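Local coordinates for protein hypothetical aspartyl-tRNA synthetase (Sulfolobus tokodaii, PDB 1WYD) that probably attaches L-aspartate, activated with ATP, to both tRNA(Asp) and tRNA(Asn), acting as a non-discriminating class II aspartyl-tRNA synthetase, at residues T43-Q47 / R80-G84; L305-N309 / I347-L351. All coordinates share one frame. Residue numbers count along the deposited sequence, not the author numbering.

Contact 1: T43-Q47 / R80-G84; sequences TGLGQ and RAPRG
Thr43-Gln47 enters a β strand, while Arg80-Gly84 is a tight loop lying beside it. Gly44 takes phi/psi 145/-143, where a β-carbon would jam against the preceding carbonyl oxygen; an ideal one would also lie 3.4 Å from Arg83 NH2. Leu45 to Gln47 are extended. In the loop, Pro82 (-56/133) and Arg83 (52/18) have dihedrals close to a type II β turn, spanning Ala81 to Gly84.

Polar contacts centre on Arg83, whose side chain (chi1 m, chi2 t) reaches back to the strand. Arg83 NH2 donates to Leu45 O at 2.8 Å, N-H...O angle 139°, with the oxygen at the guanidinium edge. One water accepts from both Leu45 N (2.9 Å) and Arg83 NH2 (3.1 Å), so both polar backbone atoms of Leu45 are tied to this guanidinium, one directly.

The topology is that of an OB fold, the domain that reads the anticodon in class IIb synthetases. Strand 44-50 pairs antiparallel with 34-41 and parallel with 85-89, and the loop leads into the latter. Backbone hydrogen bonds between Gly46 and Leu39 and between Gln47 and Leu87 mark these two flanks.

Van der Waals contact is looser: Gln47, extended (chi1 and chi2 both t), places CB 3.9 Å from Pro82 CD. Just before the strand, Thr43 OG1 is hydrogen-bonded to Asp41 OD2 and Ala8 N.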
ATOM      1  N   THR B  43     -14.688  19.179   0.791  1.00 46.13           N
ATOM      2  CA  THR B  43     -14.374  20.044  -0.390  1.00 46.52           C
ATOM      3  C   THR B  43     -13.922  21.459  -0.062  1.00 46.79           C
ATOM      4  O   THR B  43     -13.342  22.138  -0.909  1.00 46.91           O
ATOM      5  CB  THR B  43     -15.549  20.157  -1.370  1.00 46.57           C
ATOM      6  OG1 THR B  43     -16.663  20.790  -0.716  1.00 45.34           O
ATOM      7  CG2 THR B  43     -16.026  18.788  -1.828  1.00 44.89           C
ATOM      8  N   GLY B  44     -14.221  21.913   1.155  1.00 47.19           N
ATOM      9  CA  GLY B  44     -13.684  23.165   1.661  1.00 46.05           C
ATOM     10  C   GLY B  44     -14.694  23.864   2.522  1.00 46.13           C
ATOM     11  O   GLY B  44     -15.471  23.216   3.260  1.00 46.29           O
ATOM     12  N   LEU B  45     -14.700  25.186   2.408  1.00 45.72           N
ATOM     13  CA  LEU B  45     -15.391  26.063   3.341  1.00 45.76           C
ATOM     14  C   LEU B  45     -16.512  26.823   2.667  1.00 46.55           C
ATOM     15  O   LEU B  45     -16.287  27.530   1.684  1.00 47.26           O
ATOM     16  CB  LEU B  45     -14.393  27.052   3.930  1.00 45.16           C
ATOM     17  CG  LEU B  45     -13.219  26.430   4.672  1.00 46.01           C
ATOM     18  CD1 LEU B  45     -12.065  27.413   4.808  1.00 44.81           C
ATOM     19  CD2 LEU B  45     -13.678  25.906   6.074  1.00 43.53           C
ATOM     20  N   GLY B  46     -17.722  26.666   3.177  1.00 46.71           N
ATOM     21  CA  GLY B  46     -18.833  27.478   2.754  1.00 47.99           C
ATOM     22  C   GLY B  46     -19.252  28.489   3.803  1.00 48.72           C
ATOM     23  O   GLY B  46     -18.716  28.514   4.905  1.00 49.05           O
ATOM     24  N   GLN B  47     -20.224  29.327   3.452  1.00 49.96           N
ATOM     25  CA  GLN B  47     -20.758  30.357   4.349  1.00 50.52           C
ATOM     26  C   GLN B  47     -22.239  30.105   4.471  1.00 50.94           C
ATOM     27  O   GLN B  47     -22.932  30.037   3.462  1.00 51.28           O
ATOM     28  CB  GLN B  47     -20.521  31.763   3.759  1.00 50.71           C
ATOM     29  CG  GLN B  47     -21.046  32.944   4.578  1.00 51.00           C
ATOM     30  CD  GLN B  47     -20.544  34.293   4.041  1.00 51.77           C
ATOM     31  OE1 GLN B  47     -21.287  35.022   3.359  1.00 49.78           O
ATOM     32  NE2 GLN B  47     -19.288  34.626   4.353  1.00 50.65           N
ATOM     33  N   ARG B  80     -19.917  38.727  -3.300  1.00 76.43           N
ATOM     34  CA  ARG B  80     -19.231  39.152  -2.079  1.00 76.13           C
ATOM     35  C   ARG B  80     -18.977  37.933  -1.171  1.00 76.10           C
ATOM     36  O   ARG B  80     -18.233  38.022  -0.187  1.00 76.49           O
ATOM     37  CB  ARG B  80     -20.039  40.243  -1.340  1.00 76.04           C
ATOM     38  N   ALA B  81     -19.592  36.798  -1.518  1.00 75.24           N
ATOM     39  CA  ALA B  81     -19.524  35.571  -0.727  1.00 74.34           C
ATOM     40  C   ALA B  81     -18.645  34.499  -1.403  1.00 73.86           C
ATOM     41  O   ALA B  81     -18.423  34.576  -2.613  1.00 73.88           O
ATOM     42  CB  ALA B  81     -20.929  35.044  -0.499  1.00 74.24           C
ATOM     43  N   PRO B  82     -18.183  33.490  -0.643  1.00 73.14           N
ATOM     44  CA  PRO B  82     -17.245  32.478  -1.160  1.00 72.32           C
ATOM     45  C   PRO B  82     -17.776  31.773  -2.404  1.00 71.65           C
ATOM     46  O   PRO B  82     -18.946  31.345  -2.403  1.00 71.33           O
ATOM     47  CB  PRO B  82     -17.154  31.464  -0.010  1.00 72.09           C
ATOM     48  CG  PRO B  82     -17.524  32.207   1.187  1.00 72.25           C
ATOM     49  CD  PRO B  82     -18.544  33.209   0.762  1.00 73.15           C
ATOM     50  N   ARG B  83     -16.936  31.655  -3.437  1.00 70.57           N
ATOM     51  CA  ARG B  83     -17.344  31.023  -4.697  1.00 70.12           C
ATOM     52  C   ARG B  83     -18.636  31.632  -5.246  1.00 69.15           C
ATOM     53  O   ARG B  83     -19.327  31.014  -6.062  1.00 69.14           O
ATOM     54  CB  ARG B  83     -17.591  29.533  -4.489  1.00 70.42           C
ATOM     55  CG  ARG B  83     -16.382  28.625  -4.511  1.00 71.85           C
ATOM     56  CD  ARG B  83     -16.744  27.202  -4.050  1.00 74.02           C
ATOM     57  NE  ARG B  83     -16.537  27.068  -2.608  1.00 75.28           N
ATOM     58  CZ  ARG B  83     -15.496  26.454  -2.067  1.00 75.43           C
ATOM     59  NH1 ARG B  83     -14.575  25.881  -2.843  1.00 74.85           N
ATOM     60  NH2 ARG B  83     -15.380  26.400  -0.746  1.00 76.17           N
ATOM     61  N   GLY B  84     -18.975  32.823  -4.763  1.00 68.14           N
ATOM     62  CA  GLY B  84     -20.172  33.519  -5.198  1.00 67.26           C
ATOM     63  C   GLY B  84     -21.492  33.121  -4.555  1.00 66.24           C
ATOM     64  O   GLY B  84     -22.543  33.584  -5.004  1.00 66.75           O
TER
HETATM   65  O   HOH W   1     -12.623  26.276   0.696  1.00 43.76           O

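Contact 2: L305-N309 / I347-L351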
ATOM      1  N   LEU B 305      25.614  18.482   1.339  1.00 57.01           N
ATOM      2  CA  LEU B 305      24.524  18.578   0.361  1.00 56.70           C
ATOM      3  C   LEU B 305      24.059  20.017   0.218  1.00 57.23           C
ATOM      4  O   LEU B 305      23.693  20.457  -0.878  1.00 57.05           O
ATOM      5  CB  LEU B 305      23.356  17.695   0.754  1.00 55.85           C
ATOM      6  CG  LEU B 305      23.573  16.194   0.799  1.00 54.93           C
ATOM      7  CD1 LEU B 305      22.345  15.530   1.410  1.00 51.75           C
ATOM      8  CD2 LEU B 305      23.846  15.633  -0.603  1.00 53.61           C
ATOM      9  N   ARG B 306      24.104  20.760   1.317  1.00 58.19           N
ATOM     10  CA  ARG B 306      23.816  22.199   1.257  1.00 59.92           C
ATOM     11  C   ARG B 306      24.736  22.938   0.288  1.00 59.82           C
ATOM     12  O   ARG B 306      24.259  23.673  -0.574  1.00 59.66           O
ATOM     13  CB  ARG B 306      23.843  22.852   2.633  1.00 60.30           C
ATOM     14  CG  ARG B 306      22.578  22.569   3.433  1.00 62.72           C
ATOM     15  CD  ARG B 306      22.390  23.460   4.664  1.00 67.09           C
ATOM     16  NE  ARG B 306      21.124  23.164   5.339  1.00 69.29           N
ATOM     17  CZ  ARG B 306      21.023  22.372   6.416  1.00 72.04           C
ATOM     18  NH1 ARG B 306      22.127  21.808   6.955  1.00 70.73           N
ATOM     19  NH2 ARG B 306      19.817  22.157   6.960  1.00 69.59           N
ATOM     20  N   ILE B 307      26.041  22.698   0.413  1.00 60.14           N
ATOM     21  CA  ILE B 307      27.030  23.363  -0.422  1.00 59.94           C
ATOM     22  C   ILE B 307      26.871  22.845  -1.849  1.00 60.27           C
ATOM     23  O   ILE B 307      26.937  23.624  -2.820  1.00 60.03           O
ATOM     24  CB  ILE B 307      28.458  23.116   0.128  1.00 60.05           C
ATOM     25  CG1 ILE B 307      28.561  23.556   1.586  1.00 59.91           C
ATOM     26  CG2 ILE B 307      29.506  23.843  -0.694  1.00 60.74           C
ATOM     27  CD1 ILE B 307      29.287  22.539   2.446  1.00 61.42           C
ATOM     28  N   LEU B 308      26.633  21.537  -1.985  1.00 60.14           N
ATOM     29  CA  LEU B 308      26.415  20.962  -3.319  1.00 59.56           C
ATOM     30  C   LEU B 308      25.227  21.630  -3.987  1.00 60.12           C
ATOM     31  O   LEU B 308      25.286  22.001  -5.157  1.00 59.84           O
ATOM     32  CB  LEU B 308      26.245  19.441  -3.256  1.00 58.24           C
ATOM     33  CG  LEU B 308      27.558  18.674  -3.113  1.00 55.85           C
ATOM     34  CD1 LEU B 308      27.336  17.168  -3.180  1.00 52.38           C
ATOM     35  CD2 LEU B 308      28.597  19.121  -4.169  1.00 52.87           C
ATOM     36  N   ASN B 309      24.157  21.793  -3.220  1.00 61.44           N
ATOM     37  CA  ASN B 309      22.954  22.491  -3.673  1.00 63.11           C
ATOM     38  C   ASN B 309      23.251  23.956  -4.023  1.00 64.70           C
ATOM     39  O   ASN B 309      22.859  24.442  -5.103  1.00 64.80           O
ATOM     40  CB  ASN B 309      21.869  22.392  -2.596  1.00 62.45           C
ATOM     41  CG  ASN B 309      20.593  23.106  -2.960  1.00 61.55           C
ATOM     42  OD1 ASN B 309      19.896  23.589  -2.074  1.00 58.74           O
ATOM     43  ND2 ASN B 309      20.262  23.163  -4.257  1.00 62.72           N
ATOM     44  N   ILE B 347      18.922  13.475  -4.756  1.00 45.50           N
ATOM     45  CA  ILE B 347      18.800  14.597  -3.828  1.00 44.69           C
ATOM     46  C   ILE B 347      17.854  15.668  -4.331  1.00 45.25           C
ATOM     47  O   ILE B 347      17.941  16.107  -5.509  1.00 46.32           O
ATOM     48  CB  ILE B 347      20.172  15.254  -3.584  1.00 44.61           C
ATOM     49  CG1 ILE B 347      21.274  14.200  -3.413  1.00 43.62           C
ATOM     50  CG2 ILE B 347      20.100  16.266  -2.420  1.00 43.92           C
ATOM     51  CD1 ILE B 347      21.216  13.434  -2.082  1.00 43.15           C
ATOM     52  N   TYR B 348      16.980  16.116  -3.435  1.00 44.40           N
ATOM     53  CA  TYR B 348      16.259  17.377  -3.600  1.00 44.70           C
ATOM     54  C   TYR B 348      16.762  18.445  -2.640  1.00 44.42           C
ATOM     55  O   TYR B 348      16.535  18.349  -1.430  1.00 44.39           O
ATOM     56  CB  TYR B 348      14.758  17.183  -3.388  1.00 43.98           C
ATOM     57  CG  TYR B 348      14.000  18.486  -3.346  1.00 44.74           C
ATOM     58  CD1 TYR B 348      13.486  18.982  -2.154  1.00 45.99           C
ATOM     59  CD2 TYR B 348      13.803  19.229  -4.505  1.00 45.87           C
ATOM     60  CE1 TYR B 348      12.781  20.181  -2.120  1.00 45.86           C
ATOM     61  CE2 TYR B 348      13.105  20.421  -4.469  1.00 47.55           C
ATOM     62  CZ  TYR B 348      12.588  20.882  -3.275  1.00 47.57           C
ATOM     63  OH  TYR B 348      11.890  22.081  -3.253  1.00 52.35           O
ATOM     64  N   LYS B 349      17.394  19.477  -3.198  1.00 45.32           N
ATOM     65  CA  LYS B 349      18.194  20.485  -2.461  1.00 46.10           C
ATOM     66  C   LYS B 349      19.268  19.891  -1.541  1.00 46.69           C
ATOM     67  O   LYS B 349      20.375  19.630  -1.969  1.00 46.94           O
ATOM     68  CB  LYS B 349      17.301  21.503  -1.732  1.00 46.33           C
ATOM     69  CG  LYS B 349      16.392  22.267  -2.689  1.00 48.35           C
ATOM     70  CD  LYS B 349      15.736  23.486  -2.064  1.00 50.42           C
ATOM     71  CE  LYS B 349      14.670  23.987  -3.032  1.00 51.83           C
ATOM     72  NZ  LYS B 349      13.812  25.102  -2.533  1.00 54.77           N
ATOM     73  N   PHE B 350      18.944  19.645  -0.277  1.00 48.66           N
ATOM     74  CA  PHE B 350      19.877  18.959   0.612  1.00 49.93           C
ATOM     75  C   PHE B 350      19.244  17.739   1.277  1.00 49.89           C
ATOM     76  O   PHE B 350      19.687  17.314   2.348  1.00 50.28           O
ATOM     77  CB  PHE B 350      20.400  19.924   1.690  1.00 51.16           C
ATOM     78  CG  PHE B 350      19.313  20.514   2.552  1.00 54.41           C
ATOM     79  CD1 PHE B 350      18.760  21.754   2.233  1.00 58.78           C
ATOM     80  CD2 PHE B 350      18.830  19.820   3.664  1.00 56.83           C
ATOM     81  CE1 PHE B 350      17.725  22.309   3.004  1.00 60.63           C
ATOM     82  CE2 PHE B 350      17.804  20.346   4.434  1.00 60.71           C
ATOM     83  CZ  PHE B 350      17.242  21.605   4.102  1.00 62.02           C
ATOM     84  N   LEU B 351      18.219  17.167   0.666  1.00 49.51           N
ATOM     85  CA  LEU B 351      17.580  15.991   1.263  1.00 49.01           C
ATOM     86  C   LEU B 351      17.654  14.788   0.328  1.00 48.53           C
ATOM     87  O   LEU B 351      17.435  14.923  -0.883  1.00 48.39           O
ATOM     88  CB  LEU B 351      16.130  16.320   1.621  1.00 49.27           C
ATOM     89  CG  LEU B 351      15.272  15.337   2.430  1.00 48.50           C
ATOM     90  CD1 LEU B 351      15.752  15.105   3.927  1.00 45.21           C
ATOM     91  CD2 LEU B 351      13.877  15.882   2.369  1.00 44.50           C
TER
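A helix packs against the tip of a β hairpin in the largely antiparallel catalytic sheet of the class II synthetase fold. Helix 302-312 supplies Leu305-Asn309; the hairpin joins strands 343-348 and 351-358, the latter carrying Glu352 and Ser355, predicted to help bind magnesium and substrates. Reciprocal backbone hydrogen bonds, Tyr348 N to Leu351 O and Leu351 N to Tyr348 O, both 2.9 Å, define a two-residue turn. Lys349 (52/-91) and Phe350 (-126/24) bring it nearest to type II', though distorted.

No hydrogen bond joins the two segments, so the fit depends on close approach: the CA atoms of Leu305 and Phe350 are 4.7 Å apart, those of Asn309 and Lys349 5.3 Å. Leu305 and Ile347 form the buried apolar part, with Leu305 CD2 3.7 Å from Ile347 CD1 and Leu305 CB 3.8 Å from Phe350 CB. One helical turn later, Asn309 CB sits 3.2 Å from Lys349 O, a carbonyl hydrogen-bonded to Tyr317 OH on the adjoining strand. Asn309 ND2 makes weak hydrogen bonds to Glu314 O and Asp315 OD2. On the more exposed side, the Arg306 guanidinium covers one face of the Phe350 ring (cation-pi), CZ 4.3 Å from the centroid, 12° off its normal.

How the contacts relate
From the N terminus, the chain first builds the OB-fold domain, where contact 1 closes a span of 32 residues containing helix 57-60 and strand 68-77, and brings the loop before strand 85-89 back to strand 44-50. It then runs into the catalytic domain. There contact 2 closes a separate span of 37 residues, which passes through strand 316-320 and returns along strand 343-348, setting its hairpin against helix 302-312. The first closure is complete before the second opens, so they are in series and neither nest nor cross. Their centres are 41 Å apart and nearest atoms about 25 Å, so they do not touch; each has both segments in one domain, OB-fold or class II catalytic.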